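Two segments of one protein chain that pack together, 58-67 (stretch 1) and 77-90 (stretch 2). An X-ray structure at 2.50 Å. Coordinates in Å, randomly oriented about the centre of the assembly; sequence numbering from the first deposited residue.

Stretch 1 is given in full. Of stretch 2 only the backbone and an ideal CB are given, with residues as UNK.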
ATOM      1  N   VAL A  58      18.746   1.279  17.919  1.00 41.07           N
ATOM      2  CA  VAL A  58      18.239   0.065  17.318  1.00 38.76           C
ATOM      3  C   VAL A  58      18.863  -0.072  15.957  1.00 37.74           C
ATOM      4  O   VAL A  58      19.188   0.941  15.324  1.00 37.55           O
ATOM      5  CB  VAL A  58      16.720   0.138  17.112  1.00 38.25           C
ATOM      6  CG1 VAL A  58      16.035   0.663  18.363  1.00 39.53           C
ATOM      7  CG2 VAL A  58      16.373   1.032  15.942  1.00 35.39           C
ATOM      8  N   LEU A  59      19.022  -1.311  15.489  1.00 36.88           N
ATOM      9  CA  LEU A  59      19.369  -1.540  14.097  1.00 35.63           C
ATOM     10  C   LEU A  59      18.118  -1.723  13.276  1.00 34.94           C
ATOM     11  O   LEU A  59      17.197  -2.459  13.644  1.00 34.98           O
ATOM     12  CB  LEU A  59      20.311  -2.742  13.898  1.00 35.98           C
ATOM     13  CG  LEU A  59      21.710  -2.768  14.518  1.00 36.20           C
ATOM     14  CD1 LEU A  59      22.452  -4.112  14.271  1.00 37.39           C
ATOM     15  CD2 LEU A  59      22.538  -1.610  14.070  1.00 33.43           C
ATOM     16  N   ALA A  60      18.089  -1.054  12.137  1.00 34.85           N
ATOM     17  CA  ALA A  60      16.976  -1.185  11.228  1.00 34.18           C
ATOM     18  C   ALA A  60      17.454  -1.852   9.949  1.00 33.66           C
ATOM     19  O   ALA A  60      18.324  -1.324   9.278  1.00 33.90           O
ATOM     20  CB  ALA A  60      16.376   0.177  10.923  1.00 33.67           C
ATOM     21  N   GLN A  61      16.867  -3.004   9.621  1.00 33.23           N
ATOM     22  CA  GLN A  61      17.118  -3.682   8.349  1.00 32.27           C
ATOM     23  C   GLN A  61      15.927  -3.469   7.425  1.00 30.28           C
ATOM     24  O   GLN A  61      14.772  -3.617   7.835  1.00 29.16           O
ATOM     25  CB  GLN A  61      17.337  -5.175   8.574  1.00 32.73           C
ATOM     26  CG  GLN A  61      17.895  -5.962   7.383  1.00 35.07           C
ATOM     27  CD  GLN A  61      18.117  -7.430   7.774  1.00 38.99           C
ATOM     28  OE1 GLN A  61      18.573  -7.718   8.887  1.00 41.64           O
ATOM     29  NE2 GLN A  61      17.764  -8.351   6.894  1.00 39.10           N
ATOM     30  N   ALA A  62      16.231  -3.170   6.169  1.00 29.09           N
ATOM     31  CA  ALA A  62      15.265  -2.748   5.192  1.00 28.14           C
ATOM     32  C   ALA A  62      15.554  -3.538   3.928  1.00 28.98           C
ATOM     33  O   ALA A  62      16.710  -3.764   3.615  1.00 30.26           O
ATOM     34  CB  ALA A  62      15.427  -1.273   4.945  1.00 26.84           C
ATOM     35  N   TRP A  63      14.504  -3.967   3.221  1.00 28.67           N
ATOM     36  CA  TRP A  63      14.601  -4.762   1.989  1.00 28.19           C
ATOM     37  C   TRP A  63      13.239  -4.761   1.331  1.00 27.55           C
ATOM     38  O   TRP A  63      12.209  -4.627   2.024  1.00 27.44           O
ATOM     39  CB  TRP A  63      15.098  -6.220   2.252  1.00 28.22           C
ATOM     40  CG  TRP A  63      14.107  -7.194   2.806  1.00 27.20           C
ATOM     41  CD1 TRP A  63      13.347  -8.074   2.099  1.00 28.15           C
ATOM     42  CD2 TRP A  63      13.779  -7.412   4.187  1.00 27.95           C
ATOM     43  NE1 TRP A  63      12.570  -8.835   2.945  1.00 26.71           N
ATOM     44  CE2 TRP A  63      12.805  -8.444   4.229  1.00 25.56           C
ATOM     45  CE3 TRP A  63      14.201  -6.825   5.394  1.00 28.58           C
ATOM     46  CZ2 TRP A  63      12.230  -8.887   5.409  1.00 25.81           C
ATOM     47  CZ3 TRP A  63      13.640  -7.272   6.585  1.00 28.87           C
ATOM     48  CH2 TRP A  63      12.662  -8.306   6.583  1.00 30.26           C
ATOM     49  N   ILE A  64      13.241  -4.962   0.012  1.00 27.41           N
ATOM     50  CA  ILE A  64      12.037  -4.995  -0.795  1.00 26.52           C
ATOM     51  C   ILE A  64      11.746  -6.361  -1.372  1.00 27.77           C
ATOM     52  O   ILE A  64      12.650  -7.038  -1.887  1.00 28.92           O
ATOM     53  CB  ILE A  64      12.123  -3.928  -1.919  1.00 27.13           C
ATOM     54  CG1 ILE A  64      11.986  -2.521  -1.285  1.00 24.95           C
ATOM     55  CG2 ILE A  64      11.033  -4.107  -2.927  1.00 24.86           C
ATOM     56  CD1 ILE A  64      12.810  -1.583  -1.913  1.00 19.07           C
ATOM     57  N   ASP A  65      10.486  -6.775  -1.283  1.00 26.75           N
ATOM     58  CA  ASP A  65      10.079  -7.972  -1.980  1.00 28.03           C
ATOM     59  C   ASP A  65       8.890  -7.713  -2.927  1.00 28.19           C
ATOM     60  O   ASP A  65       8.420  -6.594  -3.004  1.00 27.75           O
ATOM     61  CB  ASP A  65       9.897  -9.145  -1.007  1.00 28.22           C
ATOM     62  CG  ASP A  65       8.650  -9.036  -0.162  1.00 27.99           C
ATOM     63  OD1 ASP A  65       7.535  -9.054  -0.719  1.00 27.81           O
ATOM     64  OD2 ASP A  65       8.790  -8.991   1.073  1.00 27.52           O
ATOM     65  N   ASP A  66       8.459  -8.718  -3.685  1.00 29.27           N
ATOM     66  CA  ASP A  66       7.425  -8.514  -4.706  1.00 30.32           C
ATOM     67  C   ASP A  66       6.153  -9.205  -4.303  1.00 30.46           C
ATOM     68  O   ASP A  66       5.298  -9.410  -5.143  1.00 31.76           O
ATOM     69  CB  ASP A  66       7.876  -9.054  -6.067  1.00 31.30           C
ATOM     70  CG  ASP A  66       8.125 -10.587  -6.042  1.00 33.94           C
ATOM     71  OD1 ASP A  66       7.932 -11.224  -4.970  1.00 34.25           O
ATOM     72  OD2 ASP A  66       8.523 -11.152  -7.086  1.00 36.74           O
ATOM     73  N   GLY A  67       6.061  -9.582  -3.028  1.00 31.38           N
ATOM     74  CA  GLY A  67       4.867 -10.196  -2.395  1.00 32.56           C
ATOM     75  C   GLY A  67       5.145 -11.562  -1.766  1.00 35.00           C
ATOM     76  O   GLY A  67       4.442 -12.001  -0.852  1.00 35.92           O
ATOM     77  N   UNK A  77      15.100 -10.983  -7.308  1.00 49.96           N
ATOM     78  CA  UNK A  77      15.671 -10.009  -8.226  1.00 50.14           C
ATOM     79  C   UNK A  77      14.685  -8.877  -8.515  1.00 47.81           C
ATOM     80  O   UNK A  77      14.454  -8.543  -9.667  1.00 49.39           O
ATOM     81  CB  UNK A  77      16.088 -10.693  -9.530  1.00 50.14           C
ATOM     82  N   UNK A  78      14.084  -8.303  -7.471  1.00 44.60           N
ATOM     83  CA  UNK A  78      13.239  -7.137  -7.639  1.00 41.16           C
ATOM     84  C   UNK A  78      14.127  -5.970  -8.045  1.00 40.27           C
ATOM     85  O   UNK A  78      15.279  -5.883  -7.579  1.00 39.65           O
ATOM     86  CB  UNK A  78      12.456  -6.825  -6.362  1.00 41.16           C
ATOM     87  N   UNK A  79      13.602  -5.070  -8.907  1.00 39.02           N
ATOM     88  CA  UNK A  79      14.392  -3.970  -9.437  1.00 39.20           C
ATOM     89  C   UNK A  79      14.560  -2.798  -8.475  1.00 37.81           C
ATOM     90  O   UNK A  79      14.717  -1.675  -8.909  1.00 37.70           O
ATOM     91  CB  UNK A  79      13.750  -3.468 -10.732  1.00 39.20           C
ATOM     92  N   UNK A  80      14.525  -3.056  -7.181  1.00 37.53           N
ATOM     93  CA  UNK A  80      14.794  -1.999  -6.216  1.00 36.75           C
ATOM     94  C   UNK A  80      15.919  -2.402  -5.262  1.00 37.30           C
ATOM     95  O   UNK A  80      16.081  -3.573  -4.961  1.00 38.80           O
ATOM     96  CB  UNK A  80      13.526  -1.664  -5.428  1.00 36.75           C
ATOM     97  N   UNK A  81      16.725  -1.435  -4.842  1.00 37.02           N
ATOM     98  CA  UNK A  81      17.652  -1.630  -3.754  1.00 37.00           C
ATOM     99  C   UNK A  81      17.313  -0.631  -2.627  1.00 35.66           C
ATOM    100  O   UNK A  81      16.719   0.392  -2.873  1.00 34.84           O
ATOM    101  CB  UNK A  81      19.094  -1.461  -4.237  1.00 37.00           C
ATOM    102  N   UNK A  82      17.663  -0.958  -1.389  1.00 35.84           N
ATOM    103  CA  UNK A  82      17.503  -0.036  -0.279  1.00 35.09           C
ATOM    104  C   UNK A  82      18.850   0.150   0.370  1.00 36.20           C
ATOM    105  O   UNK A  82      19.471  -0.800   0.836  1.00 37.18           O
ATOM    106  CB  UNK A  82      16.468  -0.539   0.729  1.00 35.09           C
ATOM    107  N   UNK A  83      19.283   1.403   0.394  1.00 36.28           N
ATOM    108  CA  UNK A  83      20.556   1.810   0.940  1.00 36.47           C
ATOM    109  C   UNK A  83      20.261   2.740   2.100  1.00 35.06           C
ATOM    110  O   UNK A  83      19.442   3.634   1.954  1.00 34.12           O
ATOM    111  CB  UNK A  83      21.440   2.478  -0.114  1.00 36.47           C
ATOM    112  N   UNK A  84      20.902   2.521   3.263  1.00 35.27           N
ATOM    113  CA  UNK A  84      21.704   1.313   3.547  1.00 35.73           C
ATOM    114  C   UNK A  84      20.773   0.167   4.014  1.00 35.20           C
ATOM    115  O   UNK A  84      19.677   0.428   4.530  1.00 34.54           O
ATOM    116  CB  UNK A  84      22.765   1.608   4.609  1.00 35.73           C
ATOM    117  N   UNK A  85      21.186  -1.078   3.809  1.00 35.40           N
ATOM    118  CA  UNK A  85      20.284  -2.219   4.060  1.00 35.59           C
ATOM    119  C   UNK A  85      20.072  -2.437   5.561  1.00 35.37           C
ATOM    120  O   UNK A  85      19.058  -2.976   5.963  1.00 35.71           O
ATOM    121  CB  UNK A  85      20.846  -3.492   3.425  1.00 35.59           C
ATOM    122  N   UNK A  86      21.035  -1.996   6.365  1.00 35.47           N
ATOM    123  CA  UNK A  86      21.014  -2.112   7.802  1.00 34.99           C
ATOM    124  C   UNK A  86      21.488  -0.762   8.333  1.00 35.02           C
ATOM    125  O   UNK A  86      22.520  -0.208   7.896  1.00 34.69           O
ATOM    126  CB  UNK A  86      21.882  -3.270   8.298  1.00 34.99           C
ATOM    127  N   UNK A  87      20.740  -0.214   9.280  1.00 34.52           N
ATOM    128  CA  UNK A  87      21.108   1.087   9.824  1.00 34.02           C
ATOM    129  C   UNK A  87      20.848   1.243  11.352  1.00 34.19           C
ATOM    130  O   UNK A  87      19.922   0.694  11.932  1.00 34.05           O
ATOM    131  CB  UNK A  87      20.337   2.168   9.065  1.00 34.02           C
ATOM    132  N   UNK A  88      21.777   1.894  12.014  1.00 34.99           N
ATOM    133  CA  UNK A  88      21.599   2.304  13.374  1.00 35.90           C
ATOM    134  C   UNK A  88      20.688   3.539  13.390  1.00 35.32           C
ATOM    135  O   UNK A  88      20.818   4.444  12.544  1.00 35.05           O
ATOM    136  CB  UNK A  88      22.948   2.586  14.040  1.00 35.90           C
ATOM    137  N   UNK A  89      19.777   3.590  14.352  1.00 34.26           N
ATOM    138  CA  UNK A  89      18.896   4.720  14.459  1.00 32.54           C
ATOM    139  C   UNK A  89      19.025   5.199  15.896  1.00 34.00           C
ATOM    140  O   UNK A  89      18.695   4.462  16.819  1.00 33.92           O
ATOM    141  CB  UNK A  89      17.455   4.368  14.085  1.00 32.54           C
ATOM    142  N   UNK A  90      19.498   6.430  16.072  1.00 34.46           N
ATOM    143  CA  UNK A  90      19.707   7.011  17.381  1.00 37.14           C
ATOM    144  C   UNK A  90      18.453   6.986  18.230  1.00 37.43           C
ATOM    145  O   UNK A  90      17.346   7.001  17.702  1.00 35.78           O
ATOM    146  CB  UNK A  90      20.209   8.449  17.241  1.00 37.14           C
TER

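Position 77 has phi/psi of 46/48, a left-handed conformation that glycine and asparagine take up most readily, though other residues can occupy it, and its CB points away with nothing of stretch 1 nearby. It is Gln77, which makes no contact across the pair. At 78 the CB turns toward stretch 1, 4.5 Å from Ile64 O and 5.1 Å from Asp66 CB. A medium apolar side chain would suit. Val78 fills the place: its CG2 lies 3.9 Å from Ile64 CG2, and its CG1 3.9 Å from Asp66 CB.

Position 79 points away, and its phi of -79° admits proline among many residues; Pro79 is found. At 80 the ideal CB sits 3.6 Å from Ile64 CD1, so an apolar side chain, aliphatic or aromatic, would pack well here. The residue is Phe80: with chi1 at -57° (m) its CB packs on Ile64 and the end of the side chain leads away.

Positions 81 and 83 point away, as alternation along an extended strand requires when 80 and 82 point toward stretch 1. Small, polar or beta-branched residues would serve; they are Ser81 and Thr83. Between them, 82 faces the apolar surface of Ala62 and Ile64, where valine, isoleucine or leucine would be reasonable. Val82 spans both, with CG1 3.8 Å from Ala62 CB and CG2 a tight 3.2 Å from Ile64 CD1.

The peptide bond before 84 is cis, a strong hint of proline, and the residue is Pro84, directed sideways. At 85 the backbone matters most: its O accepts a hydrogen bond from Ala62 N at 2.8 Å. The CB points sideways, 4.1 Å from Ala62 O, so small or polar residues would do; Ala85 is one choice.

From 86 to 89 the strand pairs antiparallel with stretch 1. Position 86 opposes Gln61 on the face shared with Leu59, so an aliphatic or amphipathic residue would fit; Val86 places CG2 4.2 Å from Gln61 CG. Position 87 exchanges backbone hydrogen bonds with Ala60, whose small side chain leaves room for a beta-branched neighbour. Thr87 brings CG2 4.0 Å from Ala60 CB.

At 88 the ideal CB lies 4.2 Å from Leu59 CD2, so an aliphatic residue, threonine or a long residue with an aliphatic base would each serve. Arg88 has its CB 4.3 Å from Leu59 CD2, and its NH1 forms a salt bridge with OE1 of residue 90 at 2.9 Å. Position 89 meets Val58 and Ala60, calling for a branched apolar residue: Val89 sets CG2 3.9 Å from Ala60 CB. Position 90 points away, free for a polar residue, and is Glu90, the partner of Arg88.

Stretch 2 (77-90) QVPFSVTPAVTRVE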
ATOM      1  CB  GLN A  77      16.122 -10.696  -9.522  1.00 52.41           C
ATOM      2  CG  GLN A  77      17.254 -11.745  -9.333  1.00 58.84           C
ATOM      3  CD  GLN A  77      18.621 -11.281  -9.870  1.00 65.56           C
ATOM      4  OE1 GLN A  77      19.590 -11.107  -9.111  1.00 67.18           O
ATOM      5  NE2 GLN A  77      18.703 -11.100 -11.193  1.00 67.86           N
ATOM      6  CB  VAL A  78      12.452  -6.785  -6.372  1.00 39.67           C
ATOM      7  CG1 VAL A  78      11.658  -7.991  -5.898  1.00 40.11           C
ATOM      8  CG2 VAL A  78      13.365  -6.232  -5.292  1.00 38.66           C
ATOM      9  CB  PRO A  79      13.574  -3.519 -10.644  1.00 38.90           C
ATOM     10  CG  PRO A  79      12.198  -3.740 -10.235  1.00 38.37           C
ATOM     11  CD  PRO A  79      12.199  -4.959  -9.331  1.00 38.67           C
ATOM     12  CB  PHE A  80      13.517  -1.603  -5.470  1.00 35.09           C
ATOM     13  CG  PHE A  80      12.412  -1.159  -6.369  1.00 30.81           C
ATOM     14  CD1 PHE A  80      12.381   0.132  -6.840  1.00 26.96           C
ATOM     15  CD2 PHE A  80      11.409  -2.053  -6.751  1.00 31.28           C
ATOM     16  CE1 PHE A  80      11.393   0.561  -7.667  1.00 26.84           C
ATOM     17  CE2 PHE A  80      10.382  -1.655  -7.616  1.00 29.14           C
ATOM     18  CZ  PHE A  80      10.378  -0.336  -8.078  1.00 29.14           C
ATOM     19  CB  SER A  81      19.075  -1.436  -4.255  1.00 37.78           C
ATOM     20  OG  SER A  81      19.289  -0.058  -4.550  1.00 40.12           O
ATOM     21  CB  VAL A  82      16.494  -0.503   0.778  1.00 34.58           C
ATOM     22  CG1 VAL A  82      16.110   0.690   1.724  1.00 34.56           C
ATOM     23  CG2 VAL A  82      15.261  -0.988   0.111  1.00 33.63           C
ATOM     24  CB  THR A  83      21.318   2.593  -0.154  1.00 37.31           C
ATOM     25  OG1 THR A  83      21.299   1.810  -1.344  1.00 38.94           O
ATOM     26  CG2 THR A  83      22.772   2.875   0.233  1.00 38.74           C
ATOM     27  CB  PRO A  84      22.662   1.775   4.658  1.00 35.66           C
ATOM     28  CG  PRO A  84      21.990   2.949   5.304  1.00 35.33           C
ATOM     29  CD  PRO A  84      21.040   3.558   4.317  1.00 34.73           C
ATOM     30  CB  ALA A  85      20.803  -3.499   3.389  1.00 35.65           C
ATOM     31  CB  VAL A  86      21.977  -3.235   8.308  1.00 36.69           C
ATOM     32  CG1 VAL A  86      21.712  -3.554   9.789  1.00 38.23           C
ATOM     33  CG2 VAL A  86      21.855  -4.540   7.476  1.00 35.75           C
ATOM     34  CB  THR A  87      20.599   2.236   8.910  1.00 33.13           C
ATOM     35  OG1 THR A  87      21.056   3.485   9.417  1.00 36.13           O
ATOM     36  CG2 THR A  87      19.124   2.263   8.828  1.00 32.66           C
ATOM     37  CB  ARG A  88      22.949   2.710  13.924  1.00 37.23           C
ATOM     38  CG  ARG A  88      23.012   2.708  15.422  1.00 39.63           C
ATOM     39  CD  ARG A  88      24.224   3.495  15.890  1.00 44.48           C
ATOM     40  NE  ARG A  88      24.558   3.058  17.245  1.00 47.68           N
ATOM     41  CZ  ARG A  88      24.381   3.808  18.317  1.00 47.00           C
ATOM     42  NH1 ARG A  88      23.908   5.048  18.187  1.00 45.54           N
ATOM     43  NH2 ARG A  88      24.687   3.314  19.506  1.00 49.74           N
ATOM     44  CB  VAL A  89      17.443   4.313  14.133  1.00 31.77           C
ATOM     45  CG1 VAL A  89      16.550   5.542  14.004  1.00 30.91           C
ATOM     46  CG2 VAL A  89      17.372   3.424  12.842  1.00 28.84           C
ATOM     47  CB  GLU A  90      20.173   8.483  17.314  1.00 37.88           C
ATOM     48  CG  GLU A  90      21.535   8.765  16.714  1.00 41.36           C
ATOM     49  CD  GLU A  90      22.666   7.902  17.267  1.00 45.44           C
ATOM     50  OE1 GLU A  90      22.768   7.711  18.502  1.00 47.47           O
ATOM     51  OE2 GLU A  90      23.467   7.421  16.437  1.00 47.11           O
TER
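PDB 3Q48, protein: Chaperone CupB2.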